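Local structure of SusD superfamily protein (Parabacteroides distasonis, 3OTN) at residues 174-179 / 188-193; 365-370 / 383-388; 44-49 / 265-270. The protein probably binds nutrient carbohydrates at the outer membrane, as a putative outer membrane protein of the SusD family. One frame throughout, in Å; residues are numbered along the deposited sequence.

Contact 1 (174-179 / 188-193); sequences SDLAFS and GAVKAL
Phe-178 carries its ring opposite its own backbone N, with chi1 at -157°. This brings the ring to the start of helix 187-202. Val-190 has chi1 at 168°, which leaves CG2 beside its backbone N and turned to Leu-176.

Gly-188 N lies over one face of the Phe-178 ring, offset toward the rim. Ring atom CE1 of Phe-178 is 3.8 Å from Gly-188 CA. Glycine has no side chain, and the ring rests directly on its backbone. Gly-188 N also donates to Phe-178 O, with an N...O distance of 2.7 Å and an N-H...O angle of 152°. The same residue therefore supplies both the ring and the acceptor. Ser-186 OG makes a weak second bond to Phe-178 O.

At the outer end of the ring, CZ of Phe-178 comes obliquely within 4.3 Å of Lys-191 CG. Only the aliphatic part of Lys-191 is used here. Its NZ makes salt bridges to Glu-222 and Glu-172, which probably balance the charge of this buried lysine.

Leu-176 adds an apolar contact, with CD1 3.7 Å from Val-190 CG2. Leu-176 N is held by Ser-174 OG at 3.2 Å, an ST turn just after helix 156-172. Ser-174 OG also bonds to Ala-171 O, so the turn is tied to the end of that helix.

The arrangement is a helix-loop-helix connection. The loop from helix 156-172 folds onto the first turns of helix 187-202, within the mostly helical, TPR-related part of the SusD fold.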
ATOM      1  N   SER A 174      -7.614 -21.022  10.914  1.00 29.97           N
ATOM      2  CA  SER A 174      -9.044 -21.073  10.609  1.00 29.24           C
ATOM      3  C   SER A 174      -9.323 -21.913   9.376  1.00 30.43           C
ATOM      4  O   SER A 174      -8.411 -22.418   8.717  1.00 32.27           O
ATOM      5  CB  SER A 174      -9.544 -19.649  10.374  1.00 29.88           C
ATOM      6  OG  SER A 174      -9.259 -19.225   9.050  1.00 27.76           O
ATOM      7  N   ASP A 175     -10.600 -22.006   9.038  1.00 35.29           N
ATOM      8  CA  ASP A 175     -11.066 -22.673   7.822  1.00 36.86           C
ATOM      9  C   ASP A 175     -11.043 -21.839   6.503  1.00 36.72           C
ATOM     10  O   ASP A 175     -11.616 -22.280   5.512  1.00 36.67           O
ATOM     11  CB  ASP A 175     -12.478 -23.225   8.102  1.00 37.66           C
ATOM     12  CG  ASP A 175     -12.467 -24.353   9.145  1.00 46.88           C
ATOM     13  OD1 ASP A 175     -11.382 -24.965   9.359  1.00 39.82           O
ATOM     14  OD2 ASP A 175     -13.538 -24.629   9.738  1.00 49.49           O
ATOM     15  N   LEU A 176     -10.333 -20.705   6.455  1.00 33.27           N
ATOM     16  CA  LEU A 176     -10.288 -19.860   5.248  1.00 33.10           C
ATOM     17  C   LEU A 176      -9.664 -20.526   4.043  1.00 32.65           C
ATOM     18  O   LEU A 176      -8.603 -21.132   4.177  1.00 32.99           O
ATOM     19  CB  LEU A 176      -9.438 -18.584   5.482  1.00 35.31           C
ATOM     20  CG  LEU A 176      -9.976 -17.301   6.048  1.00 34.70           C
ATOM     21  CD1 LEU A 176      -8.780 -16.291   6.146  1.00 25.33           C
ATOM     22  CD2 LEU A 176     -11.093 -16.781   5.160  1.00 23.29           C
ATOM     23  N   ALA A 177     -10.256 -20.326   2.856  1.00 29.31           N
ATOM     24  CA  ALA A 177      -9.677 -20.828   1.607  1.00 32.48           C
ATOM     25  C   ALA A 177      -8.311 -20.205   1.395  1.00 33.64           C
ATOM     26  O   ALA A 177      -8.115 -19.054   1.803  1.00 32.88           O
ATOM     27  CB  ALA A 177     -10.587 -20.468   0.413  1.00 32.10           C
ATOM     28  N   PHE A 178      -7.369 -20.905   0.744  1.00 33.97           N
ATOM     29  CA  PHE A 178      -6.031 -20.315   0.562  1.00 34.45           C
ATOM     30  C   PHE A 178      -6.009 -19.137  -0.401  1.00 32.52           C
ATOM     31  O   PHE A 178      -5.266 -18.180  -0.190  1.00 32.00           O
ATOM     32  CB  PHE A 178      -4.931 -21.334   0.180  1.00 37.59           C
ATOM     33  CG  PHE A 178      -3.527 -20.851   0.542  1.00 38.10           C
ATOM     34  CD1 PHE A 178      -2.824 -19.978  -0.299  1.00 37.68           C
ATOM     35  CD2 PHE A 178      -2.938 -21.229   1.763  1.00 39.33           C
ATOM     36  CE1 PHE A 178      -1.557 -19.509   0.051  1.00 32.15           C
ATOM     37  CE2 PHE A 178      -1.675 -20.758   2.122  1.00 37.78           C
ATOM     38  CZ  PHE A 178      -0.991 -19.892   1.263  1.00 35.09           C
ATOM     39  N   SER A 179      -6.800 -19.210  -1.472  1.00 31.56           N
ATOM     40  CA  SER A 179      -6.874 -18.141  -2.446  1.00 30.78           C
ATOM     41  C   SER A 179      -8.332 -17.845  -2.765  1.00 28.80           C
ATOM     42  O   SER A 179      -9.208 -18.665  -2.490  1.00 29.93           O
ATOM     43  CB  SER A 179      -6.111 -18.509  -3.710  1.00 34.21           C
ATOM     44  OG  SER A 179      -6.691 -19.634  -4.349  1.00 40.47           O
ATOM     45  N   GLY A 188      -3.966 -16.781   1.781  1.00 18.54           N
ATOM     46  CA  GLY A 188      -2.834 -16.084   1.156  1.00 20.07           C
ATOM     47  C   GLY A 188      -2.707 -14.625   1.616  1.00 18.45           C
ATOM     48  O   GLY A 188      -1.608 -14.142   1.846  1.00 19.28           O
ATOM     49  N   ALA A 189      -3.844 -13.937   1.760  1.00 19.68           N
ATOM     50  CA  ALA A 189      -3.880 -12.587   2.264  1.00 17.14           C
ATOM     51  C   ALA A 189      -3.384 -12.536   3.714  1.00 16.67           C
ATOM     52  O   ALA A 189      -2.590 -11.661   4.069  1.00 16.20           O
ATOM     53  CB  ALA A 189      -5.351 -11.973   2.147  1.00 14.88           C
ATOM     54  N   VAL A 190      -3.847 -13.481   4.535  1.00 18.57           N
ATOM     55  CA  VAL A 190      -3.426 -13.550   5.935  1.00 19.23           C
ATOM     56  C   VAL A 190      -1.930 -13.763   6.026  1.00 20.61           C
ATOM     57  O   VAL A 190      -1.264 -13.122   6.843  1.00 20.38           O
ATOM     58  CB  VAL A 190      -4.145 -14.735   6.689  1.00 18.28           C
ATOM     59  CG1 VAL A 190      -3.492 -14.992   8.049  1.00 18.61           C
ATOM     60  CG2 VAL A 190      -5.634 -14.478   6.796  1.00 16.79           C
ATOM     61  N   LYS A 191      -1.408 -14.682   5.219  1.00 18.99           N
ATOM     62  CA  LYS A 191       0.042 -14.979   5.257  1.00 19.63           C
ATOM     63  C   LYS A 191       0.861 -13.810   4.740  1.00 19.69           C
ATOM     64  O   LYS A 191       1.908 -13.536   5.285  1.00 19.70           O
ATOM     65  CB  LYS A 191       0.439 -16.228   4.447  1.00 19.74           C
ATOM     66  CG  LYS A 191      -0.259 -17.495   4.780  1.00 26.15           C
ATOM     67  CD  LYS A 191       0.048 -17.995   6.116  1.00 29.73           C
ATOM     68  CE  LYS A 191      -0.533 -19.448   6.319  1.00 28.04           C
ATOM     69  NZ  LYS A 191      -0.018 -19.911   7.602  1.00 20.75           N
ATOM     70  N   ALA A 192       0.380 -13.115   3.710  1.00 17.37           N
ATOM     71  CA  ALA A 192       1.085 -11.930   3.165  1.00 18.69           C
ATOM     72  C   ALA A 192       1.145 -10.805   4.203  1.00 19.40           C
ATOM     73  O   ALA A 192       2.196 -10.203   4.429  1.00 22.09           O
ATOM     74  CB  ALA A 192       0.413 -11.442   1.880  1.00 17.95           C
ATOM     75  N   LEU A 193       0.014 -10.525   4.842  1.00 17.25           N
ATOM     76  CA  LEU A 193      -0.039  -9.521   5.877  1.00 17.48           C
ATOM     77  C   LEU A 193       0.815  -9.894   7.067  1.00 17.17           C
ATOM     78  O   LEU A 193       1.564  -9.046   7.562  1.00 20.20           O
ATOM     79  CB  LEU A 193      -1.470  -9.269   6.355  1.00 17.32           C
ATOM     80  CG  LEU A 193      -1.636  -8.212   7.459  1.00 20.63           C
ATOM     81  CD1 LEU A 193      -0.937  -6.884   7.086  1.00 17.08           C
ATOM     82  CD2 LEU A 193      -3.118  -8.004   7.755  1.00 16.50           C
TER

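Contact 2 (365-370 / 383-388); sequences LMYAEA and IDIVNQ. With EDO (1,2-ethanediol), chain S.
Helices 360-375 and 380-392 form a helical hairpin in the RagB/SusD region. Between segments 365-370 and 383-388, Ile-385 makes all the close side-chain contacts on its side. The segment axes approach to 9.3 Å, and their directions differ by 137°, so they run roughly antiparallel but splayed.

Ile-385 divides its two branches between different partners. CD1 lies 3.8 Å from CD2 of the Tyr-367 ring, and the two side chains cross at about a right angle. CG2 is set opposite its own backbone N and faces the other helix near Leu-365 and Ala-368. It is 4.3 Å from Leu-365 CD2 and 4.5 Å from Ala-368 CB. CG2 of Ile-385 also comes 4.1 Å from Leu-365 N, at the backbone of the other helix.

With CG anti to the backbone N (chi1 178°), the Tyr-367 ring is carried to Ile-385 CD1. Its OH bonds to Asn-379, in the turn between the helices, and its ring also touches Ser-220 and Leu-221 of helix 210-225. These partners probably help to hold the ring that Ile-385 packs against.

A 1,2-ethanediol, probably from the crystallisation liquor, sits beside the hairpin. Gln-388 NE2 donates to its O1 at 3.1 Å, but Gln-388 has two conformers, so this bond is less certain. Tyr-360 OH and Gln-381 NE2 also hold the diol.

Between the two segments the side-chain contacts are apolar. Their hold depends on shape and on exclusion of water.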
ATOM      1  N   LEU A 365       9.729 -10.642  -2.559  1.00 18.23           N
ATOM      2  CA  LEU A 365      10.806  -9.784  -2.069  1.00 18.26           C
ATOM      3  C   LEU A 365      10.800  -9.730  -0.529  1.00 19.47           C
ATOM      4  O   LEU A 365      11.852  -9.635   0.067  1.00 23.02           O
ATOM      5  CB  LEU A 365      10.693  -8.393  -2.678  1.00 17.70           C
ATOM      6  CG  LEU A 365      10.983  -8.359  -4.185  1.00 18.18           C
ATOM      7  CD1 LEU A 365      10.522  -7.016  -4.761  1.00 22.38           C
ATOM      8  CD2 LEU A 365      12.482  -8.557  -4.423  1.00 19.12           C
HETATM    9  N   MSE A 366       9.628  -9.803   0.115  1.00 18.78           N
HETATM   10  CA  MSE A 366       9.566  -9.944   1.584  1.00 19.42           C
HETATM   11  C   MSE A 366      10.197 -11.241   2.054  1.00 20.97           C
HETATM   12  O   MSE A 366      10.877 -11.231   3.071  1.00 19.34           O
HETATM   13  CB  MSE A 366       8.131  -9.824   2.111  1.00 18.69           C
HETATM   14  CG  MSE A 366       7.577  -8.419   2.020  1.00 24.11           C
HETATM   15 SE   MSE A 366       5.985  -8.246   3.134  0.75 22.88          SE
HETATM   16  CE  MSE A 366       4.799  -9.424   2.199  1.00 25.44           C
ATOM     17  N   TYR A 367      10.002 -12.340   1.310  1.00 20.14           N
ATOM     18  CA  TYR A 367      10.720 -13.584   1.625  1.00 20.67           C
ATOM     19  C   TYR A 367      12.237 -13.397   1.541  1.00 22.59           C
ATOM     20  O   TYR A 367      12.942 -13.746   2.505  1.00 21.49           O
ATOM     21  CB  TYR A 367      10.317 -14.798   0.764  1.00 20.32           C
ATOM     22  CG  TYR A 367      11.157 -16.032   1.134  1.00 21.00           C
ATOM     23  CD1 TYR A 367      10.843 -16.815   2.240  1.00 26.37           C
ATOM     24  CD2 TYR A 367      12.297 -16.367   0.404  1.00 22.83           C
ATOM     25  CE1 TYR A 367      11.652 -17.910   2.606  1.00 24.10           C
ATOM     26  CE2 TYR A 367      13.086 -17.459   0.745  1.00 25.14           C
ATOM     27  CZ  TYR A 367      12.752 -18.222   1.856  1.00 27.18           C
ATOM     28  OH  TYR A 367      13.536 -19.285   2.193  1.00 26.27           O
ATOM     29  N   ALA A 368      12.740 -12.894   0.405  1.00 21.80           N
ATOM     30  CA  ALA A 368      14.194 -12.660   0.225  1.00 20.95           C
ATOM     31  C   ALA A 368      14.764 -11.790   1.350  1.00 21.63           C
ATOM     32  O   ALA A 368      15.841 -12.085   1.875  1.00 23.09           O
ATOM     33  CB  ALA A 368      14.519 -12.026  -1.135  1.00 21.32           C
ATOM     34  N   GLU A 369      14.046 -10.728   1.707  1.00 18.90           N
ATOM     35  CA  GLU A 369      14.513  -9.812   2.754  1.00 20.74           C
ATOM     36  C   GLU A 369      14.565 -10.473   4.117  1.00 19.14           C
ATOM     37  O   GLU A 369      15.583 -10.428   4.790  1.00 21.46           O
ATOM     38  CB  GLU A 369      13.688  -8.513   2.782  1.00 20.00           C
ATOM     39  CG  GLU A 369      14.224  -7.517   3.828  1.00 22.33           C
ATOM     40  CD  GLU A 369      13.628  -6.103   3.737  1.00 19.91           C
ATOM     41  OE1 GLU A 369      12.797  -5.856   2.867  1.00 22.20           O
ATOM     42  OE2 GLU A 369      14.045  -5.232   4.533  1.00 21.90           O
ATOM     43  N   ALA A 370      13.471 -11.095   4.525  1.00 20.73           N
ATOM     44  CA  ALA A 370      13.417 -11.801   5.804  1.00 22.03           C
ATOM     45  C   ALA A 370      14.457 -12.922   5.897  1.00 23.97           C
ATOM     46  O   ALA A 370      15.104 -13.105   6.948  1.00 22.56           O
ATOM     47  CB  ALA A 370      11.999 -12.380   6.037  1.00 21.08           C
ATOM     48  N   ILE A 383      17.833 -16.038  -4.078  1.00 26.23           N
ATOM     49  CA  ILE A 383      18.624 -15.762  -5.269  1.00 26.64           C
ATOM     50  C   ILE A 383      17.731 -15.838  -6.503  1.00 27.05           C
ATOM     51  O   ILE A 383      17.752 -14.934  -7.334  1.00 25.81           O
ATOM     52  CB  ILE A 383      19.827 -16.725  -5.401  1.00 27.62           C
ATOM     53  CG1 ILE A 383      20.895 -16.377  -4.350  1.00 28.91           C
ATOM     54  CG2 ILE A 383      20.460 -16.688  -6.827  1.00 27.97           C
ATOM     55  CD1 ILE A 383      21.991 -17.412  -4.223  1.00 27.86           C
ATOM     56  N   ASP A 384      16.935 -16.904  -6.600  1.00 28.33           N
ATOM     57  CA  ASP A 384      16.032 -17.089  -7.743  1.00 27.11           C
ATOM     58  C   ASP A 384      14.978 -15.966  -7.819  1.00 25.33           C
ATOM     59  O   ASP A 384      14.646 -15.524  -8.896  1.00 25.98           O
ATOM     60  CB  ASP A 384      15.338 -18.474  -7.696  1.00 25.85           C
ATOM     61  CG  ASP A 384      16.278 -19.630  -7.983  1.00 29.35           C
ATOM     62  OD1 ASP A 384      17.394 -19.420  -8.504  1.00 37.85           O
ATOM     63  OD2 ASP A 384      15.895 -20.781  -7.682  1.00 31.96           O
ATOM     64  N   ILE A 385      14.462 -15.507  -6.680  1.00 27.23           N
ATOM     65  CA  ILE A 385      13.454 -14.422  -6.632  1.00 25.50           C
ATOM     66  C   ILE A 385      14.024 -13.120  -7.230  1.00 25.31           C
ATOM     67  O   ILE A 385      13.419 -12.531  -8.132  1.00 28.20           O
ATOM     68  CB  ILE A 385      12.939 -14.215  -5.174  1.00 25.95           C
ATOM     69  CG1 ILE A 385      11.953 -15.326  -4.810  1.00 24.84           C
ATOM     70  CG2 ILE A 385      12.323 -12.795  -4.942  1.00 24.56           C
ATOM     71  CD1 ILE A 385      11.738 -15.501  -3.293  1.00 22.01           C
ATOM     72  N   VAL A 386      15.214 -12.730  -6.777  1.00 24.10           N
ATOM     73  CA  VAL A 386      15.888 -11.555  -7.301  1.00 25.19           C
ATOM     74  C   VAL A 386      16.165 -11.695  -8.803  1.00 25.98           C
ATOM     75  O   VAL A 386      15.931 -10.759  -9.564  1.00 24.67           O
ATOM     76  CB  VAL A 386      17.192 -11.235  -6.510  1.00 26.62           C
ATOM     77  CG1 VAL A 386      18.023 -10.226  -7.233  1.00 25.97           C
ATOM     78  CG2 VAL A 386      16.823 -10.692  -5.122  1.00 24.10           C
ATOM     79  N   ASN A 387      16.607 -12.870  -9.245  1.00 24.63           N
ATOM     80  CA  ASN A 387      16.870 -13.062 -10.684  1.00 25.71           C
ATOM     81  C   ASN A 387      15.620 -13.122 -11.579  1.00 26.46           C
ATOM     82  O   ASN A 387      15.675 -12.704 -12.729  1.00 26.74           O
ATOM     83  CB  ASN A 387      17.764 -14.280 -10.900  1.00 25.68           C
ATOM     84  CG  ASN A 387      19.185 -14.052 -10.402  1.00 29.86           C
ATOM     85  OD1 ASN A 387      19.663 -12.920 -10.321  1.00 30.20           O
ATOM     86  ND2 ASN A 387      19.865 -15.129 -10.078  1.00 27.86           N
ATOM     87  N   GLN A 388      14.508 -13.627 -11.044  1.00 28.11           N
ATOM     88  CA  GLN A 388      13.230 -13.641 -11.769  0.50 27.99           C
ATOM     89  C   GLN A 388      12.721 -12.210 -11.970  1.00 25.22           C
ATOM     90  O   GLN A 388      12.306 -11.853 -13.059  1.00 25.34           O
ATOM     91  CB  GLN A 388      12.187 -14.504 -11.037  0.50 27.86           C
ATOM     92  CG  GLN A 388      12.471 -16.024 -11.087  0.50 32.03           C
ATOM     93  CD  GLN A 388      11.894 -16.778  -9.880  0.50 36.66           C
ATOM     94  OE1 GLN A 388      11.169 -16.197  -9.059  0.50 29.77           O
ATOM     95  NE2 GLN A 388      12.228 -18.070  -9.760  0.50 26.37           N
TER
HETATM   96  C1  EDO S 632       9.569 -18.928  -6.771  1.00 49.94           C
HETATM   97  O1  EDO S 632      10.891 -19.210  -7.245  1.00 49.23           O
HETATM   98  C2  EDO S 632       8.909 -17.896  -7.677  1.00 48.29           C
HETATM   99  O2  EDO S 632       7.496 -18.137  -7.718  1.00 57.68           O

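Contact 3 (44-49 / 265-270); sequences TILLLE and VRIFLP
Beside Ile-45 and Leu-46, which make the contact with Ile-267 and Phe-268, Thr-44 OG1 is gripped by two backbone groups, Val-32 O and Lys-35 N. Thr-44 O is bonded in turn to Trp-82 NE1 of helix 79-100. These bonds anchor the start of segment 44-49. Asn-422 adds two more bonds: its ND2 bonds to Ile-45 O, and its backbone N bonds to Glu-49 OE2.

Two apolar pairs meet between the segments. Ile-45 reaches out with CD1, which is 4.0 Å from CZ of Phe-268. The two side chains come from opposite directions, and CD1 meets the ring obliquely at CZ. In Ile-45, chi1 is 70°, which puts CG1 between the backbone N and the carbonyl carbon. From there CD1 extends to Phe-268.

Leu-46 meets Ile-267 beside this pair. CD2 of Leu-46 is 3.9 Å from CG2 of Ile-267, and the side chains cross obliquely. The methyl branch of Ile-267 does the touching.

The backbones stay well apart, with the CA atoms of Leu-46 and Ile-267 9.2 Å from each other. The side chains alone bridge this distance.

The Phe-268 ring is supported by its own segment. Ile-267 CB lies 4.2 Å above one face, toward the rim, and Val-265 O lies in plane at the edge. Ile-336 of strand 334-336 also touches the ring.

The four residues that touch are all buried and apolar. The two segments, far apart in the sequence, are therefore joined by dispersion and exclusion of water, while polar bonds outside the contact probably help to hold segment 44-49.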
ATOM      1  N   THR A  44      -6.177   9.377  -0.602  1.00 18.57           N
ATOM      2  CA  THR A  44      -5.472   8.812   0.536  1.00 16.93           C
ATOM      3  C   THR A  44      -4.098   8.226   0.169  1.00 19.21           C
ATOM      4  O   THR A  44      -3.167   8.251   1.008  1.00 18.16           O
ATOM      5  CB  THR A  44      -6.312   7.744   1.275  1.00 17.04           C
ATOM      6  OG1 THR A  44      -6.855   6.829   0.302  1.00 16.41           O
ATOM      7  CG2 THR A  44      -7.423   8.387   2.099  1.00 14.77           C
ATOM      8  N   ILE A  45      -3.955   7.711  -1.054  1.00 17.29           N
ATOM      9  CA  ILE A  45      -2.672   7.137  -1.481  1.00 16.69           C
ATOM     10  C   ILE A  45      -1.521   8.125  -1.496  1.00 18.22           C
ATOM     11  O   ILE A  45      -0.359   7.720  -1.389  1.00 19.85           O
ATOM     12  CB  ILE A  45      -2.707   6.429  -2.861  1.00 17.00           C
ATOM     13  CG1 ILE A  45      -2.885   7.414  -4.033  1.00 18.01           C
ATOM     14  CG2 ILE A  45      -3.748   5.292  -2.866  1.00 16.35           C
ATOM     15  CD1 ILE A  45      -2.808   6.697  -5.410  1.00 17.65           C
ATOM     16  N   LEU A  46      -1.837   9.417  -1.596  1.00 18.66           N
ATOM     17  CA  LEU A  46      -0.805  10.432  -1.663  1.00 18.27           C
ATOM     18  C   LEU A  46      -0.015  10.579  -0.378  1.00 15.43           C
ATOM     19  O   LEU A  46       1.165  10.951  -0.456  1.00 18.03           O
ATOM     20  CB  LEU A  46      -1.373  11.794  -2.093  1.00 17.90           C
ATOM     21  CG  LEU A  46      -2.064  11.918  -3.439  1.00 17.83           C
ATOM     22  CD1 LEU A  46      -2.699  13.275  -3.583  1.00 19.50           C
ATOM     23  CD2 LEU A  46      -1.121  11.625  -4.642  1.00 19.83           C
ATOM     24  N   LEU A  47      -0.635  10.302   0.778  1.00 18.87           N
ATOM     25  CA  LEU A  47       0.043  10.425   2.081  1.00 19.25           C
ATOM     26  C   LEU A  47       1.313   9.598   2.127  1.00 19.14           C
ATOM     27  O   LEU A  47       2.332  10.035   2.681  1.00 16.96           O
ATOM     28  CB  LEU A  47      -0.867   9.982   3.254  1.00 19.80           C
ATOM     29  CG  LEU A  47      -0.297  10.165   4.688  1.00 19.83           C
ATOM     30  CD1 LEU A  47      -0.023  11.645   5.024  1.00 23.36           C
ATOM     31  CD2 LEU A  47      -1.220   9.558   5.765  1.00 15.61           C
ATOM     32  N   LEU A  48       1.229   8.400   1.551  1.00 16.47           N
ATOM     33  CA  LEU A  48       2.318   7.431   1.570  1.00 18.06           C
ATOM     34  C   LEU A  48       3.304   7.589   0.422  1.00 20.17           C
ATOM     35  O   LEU A  48       4.288   6.874   0.377  1.00 22.51           O
ATOM     36  CB  LEU A  48       1.756   6.014   1.598  1.00 17.34           C
ATOM     37  CG  LEU A  48       0.733   5.679   2.701  1.00 21.32           C
ATOM     38  CD1 LEU A  48       0.243   4.252   2.529  1.00 15.18           C
ATOM     39  CD2 LEU A  48       1.295   5.887   4.092  1.00 19.07           C
ATOM     40  N   GLU A  49       3.045   8.515  -0.496  1.00 17.31           N
ATOM     41  CA  GLU A  49       3.989   8.834  -1.570  1.00 19.46           C
ATOM     42  C   GLU A  49       4.656  10.174  -1.438  1.00 19.33           C
ATOM     43  O   GLU A  49       5.740  10.392  -2.006  1.00 20.36           O
ATOM     44  CB  GLU A  49       3.288   8.749  -2.928  1.00 17.97           C
ATOM     45  CG  GLU A  49       2.685   7.333  -3.225  1.00 21.13           C
ATOM     46  CD  GLU A  49       3.729   6.225  -3.250  1.00 20.56           C
ATOM     47  OE1 GLU A  49       4.898   6.463  -3.654  1.00 18.75           O
ATOM     48  OE2 GLU A  49       3.388   5.090  -2.872  1.00 19.95           O
ATOM     49  N   VAL A 265      -6.873   6.675 -11.101  1.00 19.49           N
ATOM     50  CA  VAL A 265      -6.272   6.628 -12.443  1.00 19.67           C
ATOM     51  C   VAL A 265      -5.909   8.051 -12.932  1.00 19.53           C
ATOM     52  O   VAL A 265      -4.847   8.266 -13.500  1.00 23.50           O
ATOM     53  CB  VAL A 265      -7.199   5.846 -13.430  1.00 21.97           C
ATOM     54  CG1 VAL A 265      -6.755   6.028 -14.896  1.00 20.02           C
ATOM     55  CG2 VAL A 265      -7.259   4.362 -13.037  1.00 13.11           C
ATOM     56  N   ARG A 266      -6.762   9.023 -12.611  1.00 19.19           N
ATOM     57  CA  ARG A 266      -6.599  10.435 -13.039  1.00 22.45           C
ATOM     58  C   ARG A 266      -5.469  11.191 -12.320  1.00 20.52           C
ATOM     59  O   ARG A 266      -4.988  12.218 -12.820  1.00 20.04           O
ATOM     60  CB  ARG A 266      -7.896  11.211 -12.733  1.00 24.08           C
ATOM     61  CG  ARG A 266      -9.122  10.740 -13.426  1.00 26.50           C
ATOM     62  CD  ARG A 266     -10.397  11.280 -12.742  1.00 29.45           C
ATOM     63  NE  ARG A 266     -10.626  12.655 -13.121  1.00 30.90           N
ATOM     64  CZ  ARG A 266     -11.731  13.359 -12.872  1.00 33.77           C
ATOM     65  NH1 ARG A 266     -12.757  12.835 -12.217  1.00 28.44           N
ATOM     66  NH2 ARG A 266     -11.794  14.627 -13.286  1.00 31.61           N
ATOM     67  N   ILE A 267      -5.102  10.705 -11.141  1.00 19.16           N
ATOM     68  CA  ILE A 267      -4.023  11.263 -10.291  1.00 22.73           C
ATOM     69  C   ILE A 267      -2.674  11.320 -11.006  1.00 25.98           C
ATOM     70  O   ILE A 267      -1.917  12.284 -10.835  1.00 24.11           O
ATOM     71  CB  ILE A 267      -3.901  10.410  -8.964  1.00 24.95           C
ATOM     72  CG1 ILE A 267      -5.122  10.642  -8.051  1.00 32.49           C
ATOM     73  CG2 ILE A 267      -2.632  10.655  -8.160  1.00 28.01           C
ATOM     74  CD1 ILE A 267      -5.188  11.967  -7.501  1.00 34.58           C
ATOM     75  N   PHE A 268      -2.395  10.288 -11.802  1.00 24.62           N
ATOM     76  CA  PHE A 268      -1.108  10.122 -12.481  1.00 23.22           C
ATOM     77  C   PHE A 268      -1.006  10.814 -13.830  1.00 23.66           C
ATOM     78  O   PHE A 268       0.094  10.956 -14.372  1.00 22.41           O
ATOM     79  CB  PHE A 268      -0.824   8.635 -12.682  1.00 21.51           C
ATOM     80  CG  PHE A 268      -0.921   7.830 -11.415  1.00 19.85           C
ATOM     81  CD1 PHE A 268       0.142   7.747 -10.544  1.00 17.46           C
ATOM     82  CD2 PHE A 268      -2.097   7.177 -11.087  1.00 21.06           C
ATOM     83  CE1 PHE A 268       0.049   7.014  -9.359  1.00 24.71           C
ATOM     84  CE2 PHE A 268      -2.199   6.451  -9.913  1.00 22.89           C
ATOM     85  CZ  PHE A 268      -1.124   6.364  -9.048  1.00 20.82           C
ATOM     86  N   LEU A 269      -2.130  11.282 -14.360  1.00 23.87           N
ATOM     87  CA  LEU A 269      -2.186  11.784 -15.722  1.00 22.21           C
ATOM     88  C   LEU A 269      -1.732  13.231 -15.685  1.00 23.57           C
ATOM     89  O   LEU A 269      -2.030  13.900 -14.712  1.00 19.97           O
ATOM     90  CB  LEU A 269      -3.614  11.699 -16.274  1.00 24.39           C
ATOM     91  CG  LEU A 269      -4.298  10.325 -16.346  1.00 25.19           C
ATOM     92  CD1 LEU A 269      -5.760  10.413 -16.885  1.00 21.62           C
ATOM     93  CD2 LEU A 269      -3.451   9.388 -17.150  1.00 26.73           C
ATOM     94  N   PRO A 270      -0.992  13.711 -16.708  1.00 23.44           N
ATOM     95  CA  PRO A 270      -0.466  15.098 -16.719  1.00 27.05           C
ATOM     96  C   PRO A 270      -1.545  16.141 -16.594  1.00 26.62           C
ATOM     97  O   PRO A 270      -2.528  16.086 -17.330  1.00 26.42           O
ATOM     98  CB  PRO A 270       0.262  15.216 -18.092  1.00 27.91           C
ATOM     99  CG  PRO A 270      -0.124  14.019 -18.861  1.00 29.16           C
ATOM    100  CD  PRO A 270      -0.506  12.954 -17.871  1.00 26.17           C
TER

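Contacts 1 and 2 are neighbours in the fold, although they lie far apart along the chain. Their centres are 21 Å apart, and they touch where Ala-192 O of helix 187-202 lies 3.5 Å from CE of selenomethionine Met-366. Contact 3 lies on the other side of the chain's centre from contact 1, with centres 29 Å apart and nearest atoms about 12 Å apart. It does not touch contact 2 either, the nearest atoms being about 14 Å apart. Along the chain, contact 1 is nested within the long stretch of chain between the two segments of contact 3, and contact 2 follows both. The bound 1,2-ethanediol sits at contact 2.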